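Local coordinates for DUF1116 domain-containing protein (Enterococcus faecalis, PDB 3CLQ) that is of unknown function but belongs to the AllG family, named after a subunit of oxamate carbamoyltransferase, and may take part in related chemistry, at residues 12-17 with 254-259; 24-29 with 241-246; 320-325 with 355-360; 327-332 with 397-402. One frame throughout, in Å; residues are numbered along the deposited sequence.

How the interactions relate
Along the chain, interactions 1 and 2 are nested: helix 6-23 runs straight into strand 26-33, and helix 234-247 is followed by strand 257-263, so the two N-terminal elements meet the two later ones in reverse order. Their centres are 16 Å apart and they touch, Thr258 O packing on Leu245 CB at 3.7 Å. Interactions 3 and 4 come later and cross, with segments 320-325 and 327-332 almost continuous and centres 17 Å apart. Interactions 2 and 4 lie on opposite sides of the chain's centre, with centres about 28 Å apart. The first pair thus ties the N-terminal helix and strand to 234-263, while the second lies in the C-terminal part, each of its contacts touching the second subunit.

Interaction 1: 12-17 with 254-259; sequences QANEEA and STIVTT
Two hydrogen bonds make up the polar side of this contact, and both involve the side-chain amide of Asn14, on helix 6-23. Its CG stands anti to the carbonyl carbon and beside the backbone N, which brings both amide atoms up to Thr255. The backbone N of Thr255 donates to Asn14 OD1 over 3.2 Å, fairly straight at 160°, although the donor sits above the carbonyl plane. In return Asn14 ND2 donates to Thr255 OG1 at 3.2 Å, at 170° and close to the amide plane. That hydroxyl is also hydrogen-bonded to its stronger partner, Asp370 OD2. Next to it, Ser254 OG, anti to its own backbone N, accepts from Ile256 N at 3.1 Å, an ST turn that bends the loop just ahead of strand 257-263.

The rest is packing. Ala13 CB lies 3.6 Å from Ser254 N. One turn further along the helix, Ala17 CB reaches Ser254 OG at 3.7 Å and Ile256 CD1 at 4.1 Å. The Ile256 side chain slides past Asn14 in the opposite direction, its CG1 3.9 Å from Asn14 CG, and touches Val18 of the same helix 6-23 and Thr349 of strand 348-352.

With both ends of the amide engaged by one residue, the rotation of Asn14 is fixed and its O and N ends are distinguished. A buried chain of hydrogen bonds links the amide, the hydroxyl and the Asp370 carboxylate, and the negative charge of Asp370 probably polarises the Thr255 hydroxyl and strengthens it as an acceptor.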
loop_
_atom_site.group_PDB
_atom_site.type_symbol
_atom_site.label_atom_id
_atom_site.label_comp_id
_atom_site.label_asym_id
_atom_site.label_seq_id
_atom_site.Cartn_x
_atom_site.Cartn_y
_atom_site.Cartn_z
ATOM N N GLN B 12 28.648 20.284 -14.841
ATOM C CA GLN B 12 27.530 21.048 -15.384
ATOM C C GLN B 12 26.546 20.163 -16.117
ATOM O O GLN B 12 25.338 20.280 -15.927
ATOM C CB GLN B 12 28.013 22.127 -16.329
ATOM C CG GLN B 12 28.608 23.330 -15.628
ATOM C CD GLN B 12 29.595 24.075 -16.506
ATOM O OE1 GLN B 12 30.579 24.626 -16.014
ATOM N NE2 GLN B 12 29.346 24.082 -17.819
ATOM N N ALA B 13 27.062 19.275 -16.957
ATOM C CA ALA B 13 26.202 18.457 -17.787
ATOM C C ALA B 13 25.396 17.475 -16.941
ATOM O O ALA B 13 24.231 17.185 -17.247
ATOM C CB ALA B 13 26.996 17.731 -18.828
ATOM N N ASN B 14 26.004 16.962 -15.877
ATOM C CA ASN B 14 25.298 16.017 -15.035
ATOM C C ASN B 14 24.154 16.703 -14.285
ATOM O O ASN B 14 23.088 16.126 -14.112
ATOM C CB ASN B 14 26.263 15.282 -14.095
ATOM C CG ASN B 14 27.230 14.359 -14.848
ATOM O OD1 ASN B 14 27.490 14.544 -16.040
ATOM N ND2 ASN B 14 27.773 13.367 -14.143
ATOM N N GLU B 15 24.388 17.949 -13.884
ATOM C CA GLU B 15 23.375 18.800 -13.281
ATOM C C GLU B 15 22.118 18.943 -14.151
ATOM O O GLU B 15 20.984 18.763 -13.676
ATOM C CB GLU B 15 23.960 20.178 -12.998
ATOM C CG GLU B 15 22.965 21.165 -12.361
ATOM C CD GLU B 15 22.557 20.783 -10.928
ATOM O OE1 GLU B 15 23.397 20.178 -10.210
ATOM O OE2 GLU B 15 21.408 21.095 -10.519
ATOM N N GLU B 16 22.335 19.286 -15.421
ATOM C CA GLU B 16 21.256 19.426 -16.395
ATOM C C GLU B 16 20.584 18.071 -16.649
ATOM O O GLU B 16 19.353 17.968 -16.626
ATOM C CB GLU B 16 21.771 20.091 -17.689
ATOM C CG GLU B 16 20.768 20.249 -18.865
ATOM C CD GLU B 16 19.387 20.874 -18.481
ATOM O OE1 GLU B 16 19.240 21.472 -17.382
ATOM O OE2 GLU B 16 18.427 20.762 -19.293
ATOM N N ALA B 17 21.383 17.031 -16.850
ATOM C CA ALA B 17 20.828 15.705 -17.124
ATOM C C ALA B 17 19.987 15.171 -15.974
ATOM O O ALA B 17 18.850 14.739 -16.183
ATOM C CB ALA B 17 21.925 14.730 -17.463
ATOM N N SER B 254 27.620 14.650 -20.633
ATOM C CA SER B 254 27.118 13.945 -19.434
ATOM C C SER B 254 27.535 12.465 -19.290
ATOM O O SER B 254 27.430 11.670 -20.232
ATOM C CB SER B 254 25.599 14.037 -19.324
ATOM O OG SER B 254 25.096 13.093 -18.373
ATOM N N THR B 255 27.968 12.091 -18.091
ATOM C CA THR B 255 28.380 10.710 -17.842
ATOM C C THR B 255 27.321 9.947 -17.065
ATOM O O THR B 255 27.639 8.992 -16.349
ATOM C CB THR B 255 29.707 10.651 -17.065
ATOM O OG1 THR B 255 29.547 11.186 -15.739
ATOM C CG2 THR B 255 30.802 11.446 -17.815
ATOM N N ILE B 256 26.066 10.368 -17.188
ATOM C CA ILE B 256 24.994 9.669 -16.505
ATOM C C ILE B 256 24.470 8.492 -17.313
ATOM O O ILE B 256 24.210 8.612 -18.517
ATOM C CB ILE B 256 23.843 10.623 -16.133
ATOM C CG1 ILE B 256 24.390 11.761 -15.269
ATOM C CG2 ILE B 256 22.728 9.879 -15.406
ATOM C CD1 ILE B 256 23.358 12.440 -14.413
ATOM N N VAL B 257 24.327 7.353 -16.641
ATOM C CA VAL B 257 23.761 6.151 -17.255
ATOM C C VAL B 257 22.280 6.338 -17.519
ATOM O O VAL B 257 21.542 6.626 -16.611
ATOM C CB VAL B 257 23.922 4.936 -16.334
ATOM C CG1 VAL B 257 23.274 3.722 -16.946
ATOM C CG2 VAL B 257 25.384 4.645 -16.101
ATOM N N THR B 258 21.820 6.177 -18.747
ATOM C CA THR B 258 20.386 6.369 -18.975
ATOM C C THR B 258 19.605 5.107 -19.337
ATOM O O THR B 258 18.410 5.189 -19.641
ATOM C CB THR B 258 20.157 7.400 -20.033
ATOM O OG1 THR B 258 20.795 6.973 -21.240
ATOM C CG2 THR B 258 20.766 8.703 -19.591
ATOM N N THR B 259 20.276 3.958 -19.290
ATOM C CA THR B 259 19.690 2.653 -19.575
ATOM C C THR B 259 20.551 1.549 -18.920
ATOM O O THR B 259 21.788 1.527 -19.063
ATOM C CB THR B 259 19.699 2.350 -21.115
ATOM O OG1 THR B 259 18.830 3.245 -21.822
ATOM C CG2 THR B 259 19.283 0.903 -21.397
#

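Interaction 2: 24-29 with 241-246; sequences SKPILV and AKCALD
Ser24, the first residue past the end of helix 6-23, has its OG anti to the carbonyl carbon and beside the backbone N (chi1 -71°). Its CB is directed at helix 234-247 by the backbone, 3.6 Å from Ala244 CA, with the Ser24 and Ala244 CB atoms 3.7 Å apart; chi1 decides only where OG goes. Ser24 OG also packs on Ala244 CA at 3.6 Å, while its hydrogen bonds go to Asn120 ND2 and to Arg20 O one helical turn back, so the hydroxyl is satisfied without any bond across the contact. Cys243 carries its sulfur anti to the backbone N (chi1 176°), and this brings SG against the CA-CB side of Pro26, 3.9 Å from Pro26 CB and 4.0 Å from Pro26 CA. The proline ring comes no nearer to Ala244 than 4.4 Å, from its CG to Ala244 N.

This is helix-on-sheet packing: helix 234-247 lies against the start of strand 26-33, an inner strand of a four-stranded antiparallel sheet, where the chain passes from helix to strand. Cys243 also reaches the adjoining strand 114-120, touching Ile118 and Asn120, and its carbonyl O accepts from Asn125 ND2. Pro26 likewise rests on Ile118, while Tyr313 of helix 309-313 packs on Ala244.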
loop_
_atom_site.group_PDB
_atom_site.type_symbol
_atom_site.label_atom_id
_atom_site.label_comp_id
_atom_site.label_asym_id
_atom_site.label_seq_id
_atom_site.Cartn_x
_atom_site.Cartn_y
_atom_site.Cartn_z
ATOM N N SER B 24 11.121 15.192 -14.655
ATOM C CA SER B 24 10.178 14.520 -15.524
ATOM C C SER B 24 8.967 14.120 -14.724
ATOM O O SER B 24 9.070 13.812 -13.540
ATOM C CB SER B 24 10.779 13.278 -16.114
ATOM O OG SER B 24 11.748 13.638 -17.059
ATOM N N LYS B 25 7.815 14.113 -15.379
ATOM C CA LYS B 25 6.595 13.740 -14.724
ATOM C C LYS B 25 5.790 12.876 -15.673
ATOM O O LYS B 25 4.928 13.359 -16.389
ATOM C CB LYS B 25 5.824 14.988 -14.309
ATOM C CG LYS B 25 5.297 14.933 -12.895
ATOM C CD LYS B 25 5.350 16.309 -12.194
ATOM C CE LYS B 25 4.143 17.163 -12.497
ATOM N NZ LYS B 25 2.831 16.452 -12.308
ATOM N N PRO B 26 6.077 11.577 -15.666
ATOM C CA PRO B 26 5.437 10.560 -16.501
ATOM C C PRO B 26 3.951 10.402 -16.186
ATOM O O PRO B 26 3.592 10.065 -15.040
ATOM C CB PRO B 26 6.156 9.278 -16.100
ATOM C CG PRO B 26 7.389 9.724 -15.404
ATOM C CD PRO B 26 7.082 11.004 -14.760
ATOM N N ILE B 27 3.106 10.636 -17.190
ATOM C CA ILE B 27 1.653 10.494 -17.059
ATOM C C ILE B 27 1.121 9.336 -17.898
ATOM O O ILE B 27 1.380 9.244 -19.103
ATOM C CB ILE B 27 0.911 11.784 -17.475
ATOM C CG1 ILE B 27 1.494 13.005 -16.738
ATOM C CG2 ILE B 27 -0.609 11.654 -17.226
ATOM C CD1 ILE B 27 1.400 12.940 -15.215
ATOM N N LEU B 28 0.387 8.434 -17.261
ATOM C CA LEU B 28 -0.198 7.348 -18.012
ATOM C C LEU B 28 -1.384 7.940 -18.707
ATOM O O LEU B 28 -2.343 8.359 -18.027
ATOM C CB LEU B 28 -0.651 6.231 -17.089
ATOM C CG LEU B 28 -1.462 5.159 -17.811
ATOM C CD1 LEU B 28 -0.703 4.598 -19.025
ATOM C CD2 LEU B 28 -1.768 4.060 -16.848
ATOM N N VAL B 29 -1.323 8.004 -20.042
ATOM C CA VAL B 29 -2.412 8.640 -20.793
ATOM C C VAL B 29 -3.296 7.703 -21.609
ATOM O O VAL B 29 -4.427 8.048 -21.945
ATOM C CB VAL B 29 -1.950 9.839 -21.673
ATOM C CG1 VAL B 29 -1.275 10.902 -20.812
ATOM C CG2 VAL B 29 -1.047 9.387 -22.853
ATOM N N ALA B 241 9.898 5.018 -15.394
ATOM C CA ALA B 241 11.349 5.242 -15.354
ATOM C C ALA B 241 11.945 5.505 -16.752
ATOM O O ALA B 241 12.796 6.390 -16.931
ATOM C CB ALA B 241 12.057 4.082 -14.671
ATOM N N LYS B 242 11.493 4.729 -17.732
ATOM C CA LYS B 242 11.987 4.883 -19.087
ATOM C C LYS B 242 11.672 6.280 -19.590
ATOM O O LYS B 242 12.495 6.940 -20.246
ATOM C CB LYS B 242 11.338 3.856 -19.993
ATOM C CG LYS B 242 11.574 4.115 -21.464
ATOM C CD LYS B 242 13.046 4.119 -21.823
ATOM C CE LYS B 242 13.230 3.788 -23.283
ATOM N NZ LYS B 242 14.611 4.165 -23.767
ATOM N N CYS B 243 10.465 6.723 -19.270
ATOM C CA CYS B 243 10.015 8.042 -19.650
ATOM C C CYS B 243 10.869 9.144 -19.011
ATOM O O CYS B 243 11.292 10.060 -19.704
ATOM C CB CYS B 243 8.550 8.201 -19.295
ATOM S SG CYS B 243 7.875 9.845 -19.608
ATOM N N ALA B 244 11.133 9.053 -17.711
ATOM C CA ALA B 244 12.027 10.006 -17.050
ATOM C C ALA B 244 13.477 9.921 -17.560
ATOM O O ALA B 244 14.050 10.911 -18.023
ATOM C CB ALA B 244 11.988 9.801 -15.557
ATOM N N LEU B 245 14.070 8.736 -17.481
ATOM C CA LEU B 245 15.419 8.519 -17.986
ATOM C C LEU B 245 15.689 9.060 -19.414
ATOM O O LEU B 245 16.665 9.787 -19.640
ATOM C CB LEU B 245 15.779 7.052 -17.896
ATOM C CG LEU B 245 16.532 6.593 -16.642
ATOM C CD1 LEU B 245 16.998 7.792 -15.854
ATOM C CD2 LEU B 245 15.710 5.666 -15.785
ATOM N N ASP B 246 14.826 8.736 -20.371
ATOM C CA ASP B 246 15.009 9.245 -21.743
ATOM C C ASP B 246 15.103 10.763 -21.841
ATOM O O ASP B 246 15.724 11.295 -22.780
ATOM C CB ASP B 246 13.884 8.787 -22.654
ATOM C CG ASP B 246 13.989 7.337 -23.013
ATOM O OD1 ASP B 246 14.919 6.643 -22.519
ATOM O OD2 ASP B 246 13.133 6.896 -23.807
#

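Interaction 3: 320-325 with 355-360; sequences MAAAPA and VTIPVL
Ala321 CB is the hub, with the side chains of Ile357, Val359 and Leu360 gathered around it. The closest is Leu360, whose CD2 comes tip-on to Ala321 CB at 3.5 Å. Val359 CG1 approaches from another direction, 4.2 Å from Ala321 CB and 3.5 Å from Ala321 O, so one methyl spans the methyl and the carbonyl oxygen of the same residue. It gets there because it occupies the crowded position between backbone N and carbonyl carbon (chi1 75°). Ile357 uses its CG2 branch, which stands anti to the backbone N; this methyl lies 3.9 Å from Ala322 CB and 4.3 Å from Ala321 CB, bridging the two alanines. No hydrogen bond crosses; apart from the Val359 methyl on Ala321 O, the contact is apolar.

A 3-10 turn on one side and a hairpin on the other present these groups. The short 3-10 segment, closed by Ala323 N donating to Met320 O at 2.9 Å, turns the Ala321 methyl to the hairpin and leaves that of Ala322 beside it, within range of Ile357. Opposite it, strands 356-357 and 363-369 form a beta hairpin in which Ile357 is backbone-bonded to Met363, and Val359 and Leu360 belong to its connecting loop. A weak bond of 3.1 Å from Leu360 N to Ile357 O curls that loop back towards the alanines.

Further out, helix 334-343 backs both partners: Ser341 OG is hydrogen-bonded to Ala321 N, Leu338 touches Ala321, and Lys342 touches Leu360. Pro324 packs on Pro358 of the second subunit, and Pro358 on Pro324 of that subunit.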
loop_
_atom_site.group_PDB
_atom_site.type_symbol
_atom_site.label_atom_id
_atom_site.label_comp_id
_atom_site.label_asym_id
_atom_site.label_seq_id
_atom_site.Cartn_x
_atom_site.Cartn_y
_atom_site.Cartn_z
HETATM N N MSE B 320 15.918 -0.520 -2.146
HETATM C CA MSE B 320 15.875 -1.639 -1.222
HETATM C C MSE B 320 15.309 -1.274 0.151
HETATM O O MSE B 320 14.357 -1.880 0.610
HETATM C CB MSE B 320 17.289 -2.165 -1.057
HETATM C CG MSE B 320 17.438 -3.659 -1.112
HETATM SE SE MSE B 320 19.340 -4.116 -0.954
HETATM C CE MSE B 320 19.045 -5.922 -0.208
ATOM N N ALA B 321 15.890 -0.270 0.798
ATOM C CA ALA B 321 15.536 0.077 2.182
ATOM C C ALA B 321 14.051 0.296 2.434
ATOM O O ALA B 321 13.580 0.116 3.548
ATOM C CB ALA B 321 16.300 1.304 2.629
ATOM N N ALA B 322 13.330 0.711 1.407
ATOM C CA ALA B 322 11.919 1.062 1.520
ATOM C C ALA B 322 11.029 -0.168 1.649
ATOM O O ALA B 322 9.856 -0.055 1.981
ATOM C CB ALA B 322 11.495 1.851 0.315
ATOM N N ALA B 323 11.599 -1.343 1.417
ATOM C CA ALA B 323 10.802 -2.524 1.226
ATOM C C ALA B 323 11.331 -3.675 2.045
ATOM O O ALA B 323 11.732 -4.708 1.472
ATOM C CB ALA B 323 10.829 -2.890 -0.233
ATOM N N PRO B 324 11.346 -3.522 3.382
ATOM C CA PRO B 324 11.843 -4.597 4.200
ATOM C C PRO B 324 11.059 -5.885 3.982
ATOM O O PRO B 324 11.548 -6.948 4.300
ATOM C CB PRO B 324 11.656 -4.076 5.630
ATOM C CG PRO B 324 10.649 -3.039 5.534
ATOM C CD PRO B 324 10.901 -2.390 4.195
ATOM N N ALA B 325 9.855 -5.811 3.448
ATOM C CA ALA B 325 9.120 -7.041 3.144
ATOM C C ALA B 325 9.884 -8.051 2.245
ATOM O O ALA B 325 9.648 -9.261 2.309
ATOM C CB ALA B 325 7.767 -6.716 2.535
ATOM N N VAL B 355 10.646 11.901 -4.542
ATOM C CA VAL B 355 10.462 10.474 -4.273
ATOM C C VAL B 355 11.422 10.041 -3.161
ATOM O O VAL B 355 12.641 9.997 -3.355
ATOM C CB VAL B 355 10.744 9.638 -5.533
ATOM C CG1 VAL B 355 10.480 8.152 -5.293
ATOM C CG2 VAL B 355 9.939 10.152 -6.680
ATOM N N THR B 356 10.883 9.718 -1.998
ATOM C CA THR B 356 11.717 9.586 -0.833
ATOM C C THR B 356 11.516 8.262 -0.072
ATOM O O THR B 356 10.491 7.609 -0.220
ATOM C CB THR B 356 11.452 10.781 0.102
ATOM O OG1 THR B 356 10.067 10.806 0.446
ATOM C CG2 THR B 356 11.796 12.106 -0.601
ATOM N N ILE B 357 12.488 7.883 0.756
ATOM C CA ILE B 357 12.412 6.653 1.545
ATOM C C ILE B 357 12.278 6.930 3.029
ATOM O O ILE B 357 13.224 7.366 3.683
ATOM C CB ILE B 357 13.671 5.820 1.375
ATOM C CG1 ILE B 357 13.952 5.543 -0.116
ATOM C CG2 ILE B 357 13.554 4.527 2.165
ATOM C CD1 ILE B 357 15.385 5.215 -0.354
ATOM N N PRO B 358 11.103 6.644 3.589
ATOM C CA PRO B 358 10.779 7.006 4.962
ATOM C C PRO B 358 11.818 6.518 5.980
ATOM O O PRO B 358 12.381 7.320 6.738
ATOM C CB PRO B 358 9.447 6.308 5.180
ATOM C CG PRO B 358 8.848 6.283 3.830
ATOM C CD PRO B 358 9.990 5.941 2.942
ATOM N N VAL B 359 12.084 5.220 5.997
ATOM C CA VAL B 359 12.975 4.705 7.033
ATOM C C VAL B 359 14.357 5.399 7.035
ATOM O O VAL B 359 14.997 5.486 8.068
ATOM C CB VAL B 359 13.099 3.158 6.995
ATOM C CG1 VAL B 359 13.960 2.723 5.839
ATOM C CG2 VAL B 359 13.625 2.634 8.333
ATOM N N LEU B 360 14.806 5.900 5.888
ATOM C CA LEU B 360 16.044 6.695 5.851
ATOM C C LEU B 360 15.763 8.198 6.002
ATOM O O LEU B 360 16.248 9.015 5.207
ATOM C CB LEU B 360 16.798 6.438 4.551
ATOM C CG LEU B 360 17.815 5.285 4.510
ATOM C CD1 LEU B 360 17.829 4.417 5.789
ATOM C CD2 LEU B 360 17.652 4.444 3.266
#

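Interaction 4: 327-332 with 397-402; sequences VPLVGG and IGAGLT
The best-held polar atom on the helix side is Val327 O, gripped by one hydrogen bond within the segment, from Gly331 N at 2.7 Å, that closes the single turn of helix 327-330. Gly331 then leaves the helix with a positive phi of 93°. Across the contact nothing as strong is found. Val330 O, at the C-terminal end of that turn, takes one CA-H...O contact from Gly400 CA at 3.5 Å, almost straight at 170° at the hydrogen. Leu329 O meets Ala399 O at 3.5 Å, but two acceptors cannot bond to each other.

Apolar groups fill in around these oxygens. The Ala399 methyl points at the helix, its CB 3.6 Å from Leu329 O. Leu329, its CG roughly anti to the backbone N, bends its end inward so that CD1 comes 4.3 Å from Ala399 CB. Val330 divides its two methyls between successive residues of the strand: CG2, anti to the carbonyl carbon, is 4.2 Å from Ala399 CB, and CG1, anti to the backbone N, is 4.2 Å from Gly400 CA. Val330 also touches Asn384 on the next strand.

Strand 396-402 is held by other partners, with Gly398 and Gly400 backbone-bonded to Ile387 and Thr385, and Ala399 to Pro290. On the helix, Pro328 packs on Phe362 of the second subunit. A one-turn helix is thus laid, by its C-terminal carbonyls and two aliphatic side chains, on Ala399 and Gly400 of one strand of a two-stranded antiparallel sheet, 383-388 with 396-402: helix-on-hairpin packing close to the interface with the second subunit.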
loop_
_atom_site.group_PDB
_atom_site.type_symbol
_atom_site.label_atom_id
_atom_site.label_comp_id
_atom_site.label_asym_id
_atom_site.label_seq_id
_atom_site.Cartn_x
_atom_site.Cartn_y
_atom_site.Cartn_z
ATOM N N VAL B 327 13.202 -8.885 2.074
ATOM C CA VAL B 327 14.406 -9.542 2.560
ATOM C C VAL B 327 14.442 -11.085 2.462
ATOM O O VAL B 327 15.422 -11.648 1.979
ATOM C CB VAL B 327 14.809 -8.983 3.971
ATOM C CG1 VAL B 327 15.754 -9.914 4.733
ATOM C CG2 VAL B 327 15.427 -7.576 3.803
ATOM N N PRO B 328 13.392 -11.786 2.918
ATOM C CA PRO B 328 13.536 -13.239 2.748
ATOM C C PRO B 328 13.320 -13.728 1.300
ATOM O O PRO B 328 13.732 -14.836 0.958
ATOM C CB PRO B 328 12.478 -13.813 3.695
ATOM C CG PRO B 328 11.425 -12.770 3.738
ATOM C CD PRO B 328 12.137 -11.432 3.610
ATOM N N LEU B 329 12.688 -12.919 0.457
ATOM C CA LEU B 329 12.544 -13.306 -0.938
ATOM C C LEU B 329 13.807 -12.991 -1.761
ATOM O O LEU B 329 14.161 -13.716 -2.696
ATOM C CB LEU B 329 11.298 -12.664 -1.571
ATOM C CG LEU B 329 11.200 -12.747 -3.112
ATOM C CD1 LEU B 329 11.042 -14.183 -3.604
ATOM C CD2 LEU B 329 10.088 -11.858 -3.668
ATOM N N VAL B 330 14.492 -11.911 -1.417
ATOM C CA VAL B 330 15.597 -11.471 -2.242
ATOM C C VAL B 330 16.905 -11.739 -1.558
ATOM O O VAL B 330 17.966 -11.628 -2.170
ATOM C CB VAL B 330 15.508 -9.978 -2.561
ATOM C CG1 VAL B 330 16.888 -9.435 -2.909
ATOM C CG2 VAL B 330 14.491 -9.725 -3.692
ATOM N N GLY B 331 16.829 -12.100 -0.286
ATOM C CA GLY B 331 18.017 -12.486 0.454
ATOM C C GLY B 331 18.596 -11.296 1.176
ATOM O O GLY B 331 18.113 -10.168 1.040
ATOM N N GLY B 332 19.625 -11.552 1.964
ATOM C CA GLY B 332 20.295 -10.507 2.706
ATOM C C GLY B 332 19.676 -10.239 4.061
ATOM O O GLY B 332 18.823 -11.000 4.514
ATOM N N ILE B 397 12.027 -18.872 -10.478
ATOM C CA ILE B 397 12.338 -19.926 -9.525
ATOM C C ILE B 397 13.165 -19.400 -8.350
ATOM O O ILE B 397 13.956 -20.132 -7.761
ATOM C CB ILE B 397 12.946 -21.231 -10.200
ATOM C CG1 ILE B 397 14.442 -21.107 -10.530
ATOM C CG2 ILE B 397 12.167 -21.623 -11.444
ATOM C CD1 ILE B 397 14.823 -19.822 -11.221
ATOM N N GLY B 398 12.952 -18.127 -7.998
ATOM C CA GLY B 398 13.652 -17.497 -6.872
ATOM C C GLY B 398 14.032 -16.069 -7.200
ATOM O O GLY B 398 13.613 -15.552 -8.231
ATOM N N ALA B 399 14.817 -15.431 -6.330
ATOM C CA ALA B 399 15.277 -14.049 -6.568
ATOM C C ALA B 399 16.511 -13.681 -5.775
ATOM O O ALA B 399 16.871 -14.371 -4.797
ATOM C CB ALA B 399 14.188 -13.051 -6.271
ATOM N N GLY B 400 17.157 -12.588 -6.180
ATOM C CA GLY B 400 18.420 -12.248 -5.548
ATOM C C GLY B 400 19.118 -11.034 -6.104
ATOM O O GLY B 400 18.559 -10.363 -6.949
ATOM N N LEU B 401 20.341 -10.789 -5.626
ATOM C CA LEU B 401 21.177 -9.641 -6.007
ATOM C C LEU B 401 22.129 -9.913 -7.202
ATOM O O LEU B 401 22.793 -10.957 -7.287
ATOM C CB LEU B 401 21.987 -9.185 -4.789
ATOM C CG LEU B 401 23.081 -8.106 -4.856
ATOM C CD1 LEU B 401 23.359 -7.569 -3.454
ATOM C CD2 LEU B 401 24.392 -8.618 -5.452
ATOM N N THR B 402 22.207 -8.961 -8.116
ATOM C CA THR B 402 23.128 -9.078 -9.222
ATOM C C THR B 402 23.820 -7.729 -9.522
ATOM O O THR B 402 23.520 -6.708 -8.900
ATOM C CB THR B 402 22.406 -9.665 -10.460
ATOM O OG1 THR B 402 23.367 -10.240 -11.350
ATOM C CG2 THR B 402 21.586 -8.622 -11.196
#